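Local coordinates for protein LP04448p (Drosophila melanogaster, PDB 2QK2) that probably binds tubulin through its TOG domain and takes part in tracking growing microtubule plus ends, as a HEAT-repeat protein of the XMAP215/Dis1 family, at residues S14-K18 / D19-K23; G55-V58 / S59-K63; T167-N170 / K171-K175; L185-D189 / P190-D194. All coordinates share one frame; numbering follows the deposited sequence.

Interaction 1 of 4, residues S14-K18 / D19-K23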
loop_
_atom_site.group_PDB
_atom_site.type_symbol
_atom_site.label_atom_id
_atom_site.label_comp_id
_atom_site.label_asym_id
_atom_site.label_seq_id
_atom_site.Cartn_x
_atom_site.Cartn_y
_atom_site.Cartn_z
ATOM N N SER A 14 -19.561 1.823 17.042
ATOM C CA SER A 14 -20.800 2.226 17.698
ATOM C C SER A 14 -20.978 3.737 17.709
ATOM O O SER A 14 -22.035 4.235 18.088
ATOM C CB SER A 14 -20.840 1.694 19.132
ATOM O OG SER A 14 -19.761 2.201 19.895
ATOM N N LYS A 15 -19.950 4.466 17.279
ATOM C CA LYS A 15 -20.010 5.923 17.266
ATOM C C LYS A 15 -20.363 6.524 15.919
ATOM O O LYS A 15 -20.626 7.718 15.819
ATOM C CB LYS A 15 -18.682 6.509 17.735
ATOM C CG LYS A 15 -18.339 6.182 19.170
ATOM C CD LYS A 15 -17.081 6.908 19.593
ATOM C CE LYS A 15 -16.757 6.635 21.045
ATOM N NZ LYS A 15 -15.563 7.416 21.468
HETATM N N MSE A 16 -20.369 5.708 14.876
HETATM C CA MSE A 16 -20.697 6.222 13.559
HETATM C C MSE A 16 -22.157 6.594 13.421
HETATM O O MSE A 16 -23.022 6.015 14.069
HETATM C CB MSE A 16 -20.310 5.207 12.499
HETATM C CG MSE A 16 -18.910 5.460 11.969
HETATM SE SE MSE A 16 -18.122 3.848 11.452
HETATM C CE MSE A 16 -19.203 3.475 9.909
ATOM N N PRO A 17 -22.452 7.583 12.570
ATOM C CA PRO A 17 -23.835 8.014 12.372
ATOM C C PRO A 17 -24.715 6.875 11.873
ATOM O O PRO A 17 -24.279 6.036 11.078
ATOM C CB PRO A 17 -23.698 9.150 11.359
ATOM C CG PRO A 17 -22.504 8.741 10.560
ATOM C CD PRO A 17 -21.546 8.261 11.625
ATOM N N LYS A 18 -25.959 6.852 12.340
ATOM C CA LYS A 18 -26.893 5.808 11.953
ATOM C C LYS A 18 -27.194 5.813 10.455
ATOM O O LYS A 18 -27.794 4.874 9.940
ATOM C CB LYS A 18 -28.196 5.940 12.754
ATOM C CG LYS A 18 -29.089 7.100 12.338
ATOM C CD LYS A 18 -30.314 7.214 13.249
ATOM C CE LYS A 18 -31.122 5.916 13.289
ATOM N NZ LYS A 18 -32.252 5.975 14.273
ATOM N N ASP A 19 -26.785 6.863 9.751
ATOM C CA ASP A 19 -27.027 6.921 8.311
ATOM C C ASP A 19 -25.718 6.891 7.515
ATOM O O ASP A 19 -25.685 7.209 6.325
ATOM C CB ASP A 19 -27.838 8.174 7.955
ATOM C CG ASP A 19 -27.133 9.460 8.344
ATOM O OD1 ASP A 19 -26.066 9.392 8.995
ATOM O OD2 ASP A 19 -27.649 10.542 7.996
ATOM N N PHE A 20 -24.643 6.492 8.180
ATOM C CA PHE A 20 -23.339 6.415 7.540
ATOM C C PHE A 20 -23.395 5.689 6.194
ATOM O O PHE A 20 -23.001 6.241 5.165
ATOM C CB PHE A 20 -22.345 5.695 8.453
ATOM C CG PHE A 20 -20.990 5.519 7.839
ATOM C CD1 PHE A 20 -20.064 6.562 7.855
ATOM C CD2 PHE A 20 -20.653 4.328 7.196
ATOM C CE1 PHE A 20 -18.821 6.423 7.238
ATOM C CE2 PHE A 20 -19.408 4.178 6.573
ATOM C CZ PHE A 20 -18.490 5.233 6.596
ATOM N N TYR A 21 -23.895 4.455 6.197
ATOM C CA TYR A 21 -23.961 3.675 4.970
ATOM C C TYR A 21 -24.983 4.174 3.951
ATOM O O TYR A 21 -24.703 4.188 2.751
ATOM C CB TYR A 21 -24.190 2.194 5.303
ATOM C CG TYR A 21 -23.049 1.603 6.108
ATOM C CD1 TYR A 21 -23.122 1.509 7.499
ATOM C CD2 TYR A 21 -21.866 1.196 5.480
ATOM C CE1 TYR A 21 -22.043 1.027 8.250
ATOM C CE2 TYR A 21 -20.776 0.715 6.221
ATOM C CZ TYR A 21 -20.874 0.635 7.603
ATOM O OH TYR A 21 -19.803 0.177 8.342
ATOM N N ASP A 22 -26.161 4.595 4.409
ATOM C CA ASP A 22 -27.164 5.097 3.477
ATOM C C ASP A 22 -26.652 6.323 2.722
ATOM O O ASP A 22 -26.814 6.422 1.506
ATOM C CB ASP A 22 -28.468 5.448 4.206
ATOM C CG ASP A 22 -29.221 4.215 4.686
ATOM O OD1 ASP A 22 -29.019 3.121 4.111
ATOM O OD2 ASP A 22 -30.026 4.342 5.631
ATOM N N LYS A 23 -26.023 7.256 3.428
ATOM C CA LYS A 23 -25.512 8.449 2.758
ATOM C C LYS A 23 -24.462 8.138 1.696
ATOM O O LYS A 23 -24.396 8.819 0.665
ATOM C CB LYS A 23 -24.933 9.433 3.769
ATOM C CG LYS A 23 -25.953 10.381 4.385
ATOM C CD LYS A 23 -25.216 11.425 5.217
ATOM C CE LYS A 23 -26.125 12.509 5.743
ATOM N NZ LYS A 23 -25.332 13.447 6.593
HETATM O O HOH W 1 -26.700 3.530 7.558
#

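Interaction 2 of 4, residues G55-V58 / S59-K63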
loop_
_atom_site.group_PDB
_atom_site.type_symbol
_atom_site.label_atom_id
_atom_site.label_comp_id
_atom_site.label_asym_id
_atom_site.label_seq_id
_atom_site.Cartn_x
_atom_site.Cartn_y
_atom_site.Cartn_z
ATOM N N GLY A 55 -15.624 -5.550 8.522
ATOM C CA GLY A 55 -15.866 -5.946 7.147
ATOM C C GLY A 55 -16.748 -5.002 6.337
ATOM O O GLY A 55 -16.399 -4.631 5.210
ATOM N N ALA A 56 -17.891 -4.610 6.899
ATOM C CA ALA A 56 -18.817 -3.724 6.191
ATOM C C ALA A 56 -18.174 -2.376 5.896
ATOM O O ALA A 56 -18.351 -1.818 4.812
ATOM C CB ALA A 56 -20.109 -3.526 7.016
ATOM N N LEU A 57 -17.424 -1.856 6.862
ATOM C CA LEU A 57 -16.765 -0.571 6.687
ATOM C C LEU A 57 -15.692 -0.650 5.599
ATOM O O LEU A 57 -15.611 0.218 4.729
ATOM C CB LEU A 57 -16.145 -0.104 8.014
ATOM C CG LEU A 57 -15.388 1.228 7.950
ATOM C CD1 LEU A 57 -16.281 2.314 7.351
ATOM C CD2 LEU A 57 -14.917 1.621 9.345
ATOM N N VAL A 58 -14.874 -1.696 5.638
ATOM C CA VAL A 58 -13.825 -1.861 4.634
ATOM C C VAL A 58 -14.433 -1.977 3.232
ATOM O O VAL A 58 -13.934 -1.385 2.271
ATOM C CB VAL A 58 -12.948 -3.107 4.940
ATOM C CG1 VAL A 58 -11.925 -3.330 3.806
ATOM C CG2 VAL A 58 -12.209 -2.900 6.270
ATOM N N SER A 59 -15.518 -2.734 3.116
ATOM C CA SER A 59 -16.181 -2.895 1.829
ATOM C C SER A 59 -16.714 -1.545 1.331
ATOM O O SER A 59 -16.595 -1.221 0.149
ATOM C CB SER A 59 -17.331 -3.899 1.955
ATOM O OG SER A 59 -17.960 -4.117 0.702
ATOM N N ALA A 60 -17.301 -0.761 2.234
ATOM C CA ALA A 60 -17.841 0.549 1.863
ATOM C C ALA A 60 -16.725 1.466 1.359
ATOM O O ALA A 60 -16.885 2.157 0.355
ATOM C CB ALA A 60 -18.552 1.189 3.066
ATOM N N LEU A 61 -15.595 1.472 2.062
ATOM C CA LEU A 61 -14.473 2.302 1.656
ATOM C C LEU A 61 -13.911 1.843 0.315
ATOM O O LEU A 61 -13.611 2.667 -0.551
ATOM C CB LEU A 61 -13.372 2.283 2.725
ATOM C CG LEU A 61 -13.758 2.982 4.033
ATOM C CD1 LEU A 61 -12.610 2.854 5.031
ATOM C CD2 LEU A 61 -14.074 4.462 3.765
ATOM N N LYS A 62 -13.776 0.532 0.136
ATOM C CA LYS A 62 -13.264 0.000 -1.126
ATOM C C LYS A 62 -14.165 0.408 -2.285
ATOM O O LYS A 62 -13.689 0.736 -3.371
ATOM C CB LYS A 62 -13.176 -1.530 -1.090
ATOM C CG LYS A 62 -12.158 -2.082 -0.103
ATOM C CD LYS A 62 -11.428 -3.297 -0.676
ATOM C CE LYS A 62 -12.390 -4.389 -1.123
ATOM N NZ LYS A 62 -13.023 -5.096 0.019
ATOM N N LYS A 63 -15.475 0.370 -2.057
ATOM C CA LYS A 63 -16.424 0.740 -3.100
ATOM C C LYS A 63 -16.199 2.185 -3.537
ATOM O O LYS A 63 -16.184 2.485 -4.735
ATOM C CB LYS A 63 -17.861 0.543 -2.601
ATOM C CG LYS A 63 -18.931 0.966 -3.599
ATOM C CD LYS A 63 -20.309 0.484 -3.164
ATOM C CE LYS A 63 -21.420 1.064 -4.040
ATOM N NZ LYS A 63 -21.652 2.517 -3.755
#

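Interaction 3 of 4, residues T167-N170 / K171-K175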
loop_
_atom_site.group_PDB
_atom_site.type_symbol
_atom_site.label_atom_id
_atom_site.label_comp_id
_atom_site.label_asym_id
_atom_site.label_seq_id
_atom_site.Cartn_x
_atom_site.Cartn_y
_atom_site.Cartn_z
ATOM N N THR A 167 14.188 -12.434 6.673
ATOM C CA THR A 167 13.686 -13.806 6.743
ATOM C C THR A 167 12.276 -13.974 6.170
ATOM O O THR A 167 11.768 -15.094 6.083
ATOM C CB THR A 167 13.690 -14.342 8.195
ATOM O OG1 THR A 167 12.899 -13.487 9.031
ATOM C CG2 THR A 167 15.114 -14.400 8.733
ATOM N N ALA A 168 11.647 -12.869 5.776
ATOM C CA ALA A 168 10.304 -12.927 5.209
ATOM C C ALA A 168 10.337 -13.319 3.730
ATOM O O ALA A 168 9.294 -13.599 3.132
ATOM C CB ALA A 168 9.603 -11.587 5.378
ATOM N N LEU A 169 11.531 -13.343 3.142
ATOM C CA LEU A 169 11.673 -13.706 1.735
ATOM C C LEU A 169 12.501 -14.971 1.504
ATOM O O LEU A 169 13.693 -15.001 1.816
ATOM C CB LEU A 169 12.320 -12.565 0.943
ATOM C CG LEU A 169 11.550 -11.263 0.705
ATOM C CD1 LEU A 169 11.534 -10.430 1.973
ATOM C CD2 LEU A 169 12.223 -10.485 -0.423
ATOM N N ASN A 170 11.882 -16.017 0.964
ATOM C CA ASN A 170 12.644 -17.222 0.678
ATOM C C ASN A 170 13.182 -17.098 -0.743
ATOM O O ASN A 170 12.914 -16.112 -1.432
ATOM C CB ASN A 170 11.799 -18.500 0.839
ATOM C CG ASN A 170 10.504 -18.468 0.046
ATOM O OD1 ASN A 170 10.483 -18.124 -1.135
ATOM N ND2 ASN A 170 9.413 -18.855 0.695
ATOM N N LYS A 171 13.952 -18.091 -1.172
ATOM C CA LYS A 171 14.549 -18.084 -2.502
ATOM C C LYS A 171 13.514 -17.887 -3.612
ATOM O O LYS A 171 13.688 -17.034 -4.480
ATOM C CB LYS A 171 15.321 -19.385 -2.731
ATOM C CG LYS A 171 16.117 -19.421 -4.024
ATOM C CD LYS A 171 16.909 -20.715 -4.128
ATOM C CE LYS A 171 17.722 -20.769 -5.411
ATOM N NZ LYS A 171 18.481 -22.045 -5.514
ATOM N N LYS A 172 12.438 -18.667 -3.586
ATOM C CA LYS A 172 11.409 -18.542 -4.611
ATOM C C LYS A 172 10.841 -17.132 -4.739
ATOM O O LYS A 172 10.765 -16.591 -5.844
ATOM C CB LYS A 172 10.260 -19.518 -4.352
ATOM C CG LYS A 172 10.389 -20.835 -5.098
ATOM C CD LYS A 172 9.056 -21.565 -5.146
ATOM C CE LYS A 172 9.150 -22.845 -5.970
ATOM N NZ LYS A 172 7.812 -23.498 -6.137
ATOM N N LEU A 173 10.443 -16.536 -3.618
ATOM C CA LEU A 173 9.868 -15.190 -3.639
ATOM C C LEU A 173 10.876 -14.160 -4.140
ATOM O O LEU A 173 10.528 -13.256 -4.907
ATOM C CB LEU A 173 9.373 -14.797 -2.245
ATOM C CG LEU A 173 8.638 -13.455 -2.134
ATOM C CD1 LEU A 173 7.472 -13.419 -3.115
ATOM C CD2 LEU A 173 8.133 -13.268 -0.714
ATOM N N LEU A 174 12.125 -14.302 -3.704
ATOM C CA LEU A 174 13.180 -13.389 -4.122
ATOM C C LEU A 174 13.328 -13.446 -5.641
ATOM O O LEU A 174 13.390 -12.421 -6.309
ATOM C CB LEU A 174 14.513 -13.766 -3.462
ATOM C CG LEU A 174 15.691 -12.872 -3.881
ATOM C CD1 LEU A 174 15.421 -11.458 -3.392
ATOM C CD2 LEU A 174 17.012 -13.400 -3.315
ATOM N N LYS A 175 13.381 -14.655 -6.184
ATOM C CA LYS A 175 13.519 -14.822 -7.628
ATOM C C LYS A 175 12.308 -14.273 -8.380
ATOM O O LYS A 175 12.457 -13.594 -9.394
ATOM C CB LYS A 175 13.725 -16.301 -7.964
ATOM C CG LYS A 175 15.031 -16.864 -7.409
ATOM C CD LYS A 175 15.022 -18.388 -7.367
ATOM C CE LYS A 175 15.078 -19.003 -8.756
ATOM N NZ LYS A 175 16.418 -18.811 -9.370
#

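Interaction 4 of 4, residues L185-D189 / P190-D194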
loop_
_atom_site.group_PDB
_atom_site.type_symbol
_atom_site.label_atom_id
_atom_site.label_comp_id
_atom_site.label_asym_id
_atom_site.label_seq_id
_atom_site.Cartn_x
_atom_site.Cartn_y
_atom_site.Cartn_z
ATOM N N LEU A 185 11.799 -3.088 -15.390
ATOM C CA LEU A 185 12.996 -2.253 -15.453
ATOM C C LEU A 185 13.372 -2.031 -16.916
ATOM O O LEU A 185 13.885 -0.975 -17.289
ATOM C CB LEU A 185 14.164 -2.932 -14.732
ATOM C CG LEU A 185 15.535 -2.253 -14.834
ATOM C CD1 LEU A 185 15.533 -0.936 -14.060
ATOM C CD2 LEU A 185 16.605 -3.191 -14.287
ATOM N N ASN A 186 13.109 -3.040 -17.740
ATOM C CA ASN A 186 13.424 -2.965 -19.157
ATOM C C ASN A 186 12.274 -2.409 -19.988
ATOM O O ASN A 186 12.313 -2.449 -21.214
ATOM C CB ASN A 186 13.835 -4.343 -19.681
ATOM C CG ASN A 186 15.086 -4.872 -19.000
ATOM O OD1 ASN A 186 16.038 -4.130 -18.764
ATOM N ND2 ASN A 186 15.093 -6.160 -18.694
ATOM N N GLU A 187 11.248 -1.894 -19.317
ATOM C CA GLU A 187 10.103 -1.309 -20.006
ATOM C C GLU A 187 10.583 -0.004 -20.640
ATOM O O GLU A 187 11.545 0.607 -20.171
ATOM C CB GLU A 187 8.980 -1.002 -19.008
ATOM C CG GLU A 187 7.600 -1.482 -19.438
ATOM C CD GLU A 187 7.463 -2.991 -19.363
ATOM O OE1 GLU A 187 8.289 -3.698 -19.978
ATOM O OE2 GLU A 187 6.530 -3.474 -18.687
ATOM N N PRO A 188 9.919 0.446 -21.712
ATOM C CA PRO A 188 10.319 1.690 -22.378
ATOM C C PRO A 188 10.014 2.941 -21.562
ATOM O O PRO A 188 10.663 3.971 -21.731
ATOM C CB PRO A 188 9.522 1.661 -23.679
ATOM C CG PRO A 188 9.277 0.192 -23.906
ATOM C CD PRO A 188 8.934 -0.284 -22.527
ATOM N N ASP A 189 9.025 2.852 -20.679
ATOM C CA ASP A 189 8.631 3.996 -19.862
ATOM C C ASP A 189 9.684 4.371 -18.814
ATOM O O ASP A 189 10.041 3.564 -17.957
ATOM C CB ASP A 189 7.289 3.710 -19.189
ATOM C CG ASP A 189 6.741 4.913 -18.461
ATOM O OD1 ASP A 189 7.304 5.281 -17.406
ATOM O OD2 ASP A 189 5.753 5.495 -18.954
ATOM N N PRO A 190 10.184 5.616 -18.869
ATOM C CA PRO A 190 11.202 6.141 -17.950
ATOM C C PRO A 190 10.841 6.052 -16.464
ATOM O O PRO A 190 11.671 5.670 -15.640
ATOM C CB PRO A 190 11.365 7.594 -18.404
ATOM C CG PRO A 190 10.988 7.546 -19.848
ATOM C CD PRO A 190 9.782 6.650 -19.836
ATOM N N THR A 191 9.611 6.421 -16.124
ATOM C CA THR A 191 9.173 6.382 -14.732
ATOM C C THR A 191 9.107 4.947 -14.217
ATOM O O THR A 191 9.586 4.649 -13.122
ATOM C CB THR A 191 7.794 7.039 -14.560
ATOM O OG1 THR A 191 7.828 8.365 -15.106
ATOM C CG2 THR A 191 7.426 7.126 -13.077
ATOM N N VAL A 192 8.511 4.060 -15.006
ATOM C CA VAL A 192 8.405 2.659 -14.615
ATOM C C VAL A 192 9.807 2.102 -14.375
ATOM O O VAL A 192 10.045 1.384 -13.399
ATOM C CB VAL A 192 7.690 1.840 -15.709
ATOM C CG1 VAL A 192 7.698 0.348 -15.355
ATOM C CG2 VAL A 192 6.250 2.345 -15.857
ATOM N N ARG A 193 10.739 2.455 -15.258
ATOM C CA ARG A 193 12.117 2.000 -15.121
ATOM C C ARG A 193 12.736 2.522 -13.823
ATOM O O ARG A 193 13.342 1.756 -13.072
ATOM C CB ARG A 193 12.959 2.452 -16.325
ATOM C CG ARG A 193 14.459 2.214 -16.150
ATOM C CD ARG A 193 15.248 2.515 -17.424
ATOM N NE ARG A 193 14.975 3.845 -17.971
ATOM C CZ ARG A 193 15.148 4.991 -17.312
ATOM N NH1 ARG A 193 15.598 4.989 -16.064
ATOM N NH2 ARG A 193 14.872 6.144 -17.907
ATOM N N ASP A 194 12.586 3.817 -13.558
ATOM C CA ASP A 194 13.145 4.394 -12.337
ATOM C C ASP A 194 12.553 3.742 -11.091
ATOM O O ASP A 194 13.266 3.453 -10.132
ATOM C CB ASP A 194 12.887 5.903 -12.265
ATOM C CG ASP A 194 13.655 6.687 -13.322
ATOM O OD1 ASP A 194 14.657 6.162 -13.859
ATOM O OD2 ASP A 194 13.254 7.838 -13.602
#

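Interaction 1 of 4, residues S14-K18 / D19-K23
Met16, a selenomethionine, sets its SE above one face of the Phe20 ring, 4.8 Å from the ring centroid and almost on the normal through it, a Met-aromatic contact made at a distance. The terminal CE reaches over the same face, but it is modelled too close to the ring, and its exact place and any CH-pi contact it makes are doubtful. Phe20 holds CG anti to the backbone N (chi1 177°), which turns the ring towards the Met16 side chain, below SE. Pro17 CG meets Phe20 CB at 3.7 Å, at the edge of the ring and near its plane. Replacing the ring by an alanine side chain is likely to take the aromatic face from under the Met16 selenium and open a gap towards Leu39 and Leu57.

Polar contacts close the turn. Phe20 N donates to Pro17 O at 3.0 Å, in a type I beta turn running from Pro17 to Phe20. A water donates to Lys18 O at 2.9 Å and weakly accepts from Asp22 N.

The turn leads into helix 20-24, where Phe20 meets Leu39 of helix 29-45 and Leu57 of helix 55-67, while Met16 touches Leu42 and Pro17 touches Val38.

Interaction 2 of 4, residues G55-V58 / S59-K63
The first turns of helix 55-67, within the all-helical HEAT-repeat array of the TOG domain, bring residues 55-58 against 59-63. Their frame is an unbroken ladder of i to i+4 backbone hydrogen bonds. Ser59 N donates to Gly55 O and Ala60 N to Ala56 O, both at 3.0 Å; Leu61 N follows with Leu57 O at 2.9 Å, and Lys62 N with Val58 O at the same length. The N-H groups point fairly straight at their acceptors, and the four successive rungs are consistent with a regular alpha-helical course.

Side chains add little across the turn. Leu57 and Leu61, one turn apart, meet through CD1 of Leu57 and CG of Leu61 at 4.2 Å, forming a short apolar ridge. Both extend it to Leu39 of helix 29-45; Leu57 also touches Leu84 and Leu61 touches Cys80, both of helix 71-88. Val58 shares Leu84 with Leu57 and also meets Tyr95 and Cys99 of helix 93-105, and the small Ala56 and Ala60 both meet Tyr21 of helix 20-24.

The lysine one turn on from Val58 bends repeatedly beyond CG, while its first carbons stay beside the helix and its side chain touches Ala98 and Cys99 of helix 93-105. With CG of Lys62 anti to the carbonyl carbon (chi1 -66°), that atom lies 3.0 Å from Val58 O, and it also approaches Val58 CG1, at 4.1 Å.

Interaction 3 of 4, residues T167-N170 / K171-K175
Ala168, at the end of a short 3-10 segment, meets the following helix through its backbone: its carbonyl O lies 4.0 Å from CD2 of Leu173. Leu169 comes next and supplies the apolar part of the contact. Its CG approaches CD2 of Leu173 at 4.2 Å, and its CD2 lies 4.5 Å from CD1 of Leu174, a looser touch. The buried leucine thus meets two consecutive side chains of the first helical turn. It also packs on Leu203 and Met207 of helix 190-207, and Leu174 shares the contact with Leu203.

Asn170 carries the polar part with two carbonyl oxygens. The side-chain OD1 accepts from Leu173 N at 2.9 Å in a nearly straight bond, 171° at the hydrogen, with the donor almost on the extension of the amide C=O. The backbone O accepts from Leu174 N at 3.0 Å, the first regular i to i+4 bond of the helix. CG of Asn170 sits between its own backbone N and carbonyl carbon (chi1 53°), a turn that swings the amide back over the helix end and sets OD1 in front of the amide N of Leu173. OD1 also lies 3.5 Å from CB of Lys172, whose extended chain leads away from the cap. Beyond the turn, Asn170 and Leu173 both touch Glu132 of helix 131-141.

The side-chain bond from Leu173 N to OD1 is what makes this an asparagine N-cap, here opening helix 171-185 after the loop from helix 147-161.

Interaction 4 of 4, residues L185-D189 / P190-D194
Asp189 and Val192 cross at about a right angle, the carboxylate of the aspartate passing beside the valine so that OD1 lies 3.5 Å from CG2. The same OD1 grips the backbone: Val192 N donates to it at 3.0 Å in a fairly straight bond, 168° at the hydrogen, meeting the oxygen on its anti side and somewhat out of the carboxylate plane. Thr191 N is as near, 2.9 Å from OD1 of Asp189, but the bond is weak, bent to 116°. Holding CG anti to its backbone N (chi1 -173°), Asp189 reaches forward to these two amides, while its own carbonyl O accepts from Arg193 N at 3.0 Å.

This is an aspartate N-cap at the start of helix 190-207, with Pro190 filling the first helical position, where a backbone N-H is not required. The negative carboxylate probably also suits the positive end of the helix dipole. A leucine here would probably leave the Thr191 and Val192 amides without their side-chain acceptor and the first turn prone to fray.

Leu185 and Arg193 lie obliquely across each other at the end of the preceding helix 171-185. The arginine CG lies beside the carbonyl oxygen of Leu185, 3.4 Å from that O, and also approaches Leu185 CD1 at 3.9 Å, an apolar touch. Glu187 sets its CB 4.1 Å from Val192 CG1. Outside the turn, Leu185 packs on Ile227 of helix 221-233, and Val192 touches Lys150 of helix 147-161.

All four contacts are local, follow one another in series along the chain, and lie within the TOG domain. Interactions 1 and 2 sit close together, with centres about 13 Å apart, and touch directly, since helix 20-24 packs on helix 55-67. Interactions 3 and 4 are about 24 Å apart between centres and do not touch; they mark the starts of the consecutive helices 171-185 and 190-207, and interaction 4 also includes the end of the former. Interaction 1 lies about 43 Å from interaction 3 and 44 Å from interaction 4, centre to centre, consistent with an elongated array in which each helix pairs mainly with its near neighbours.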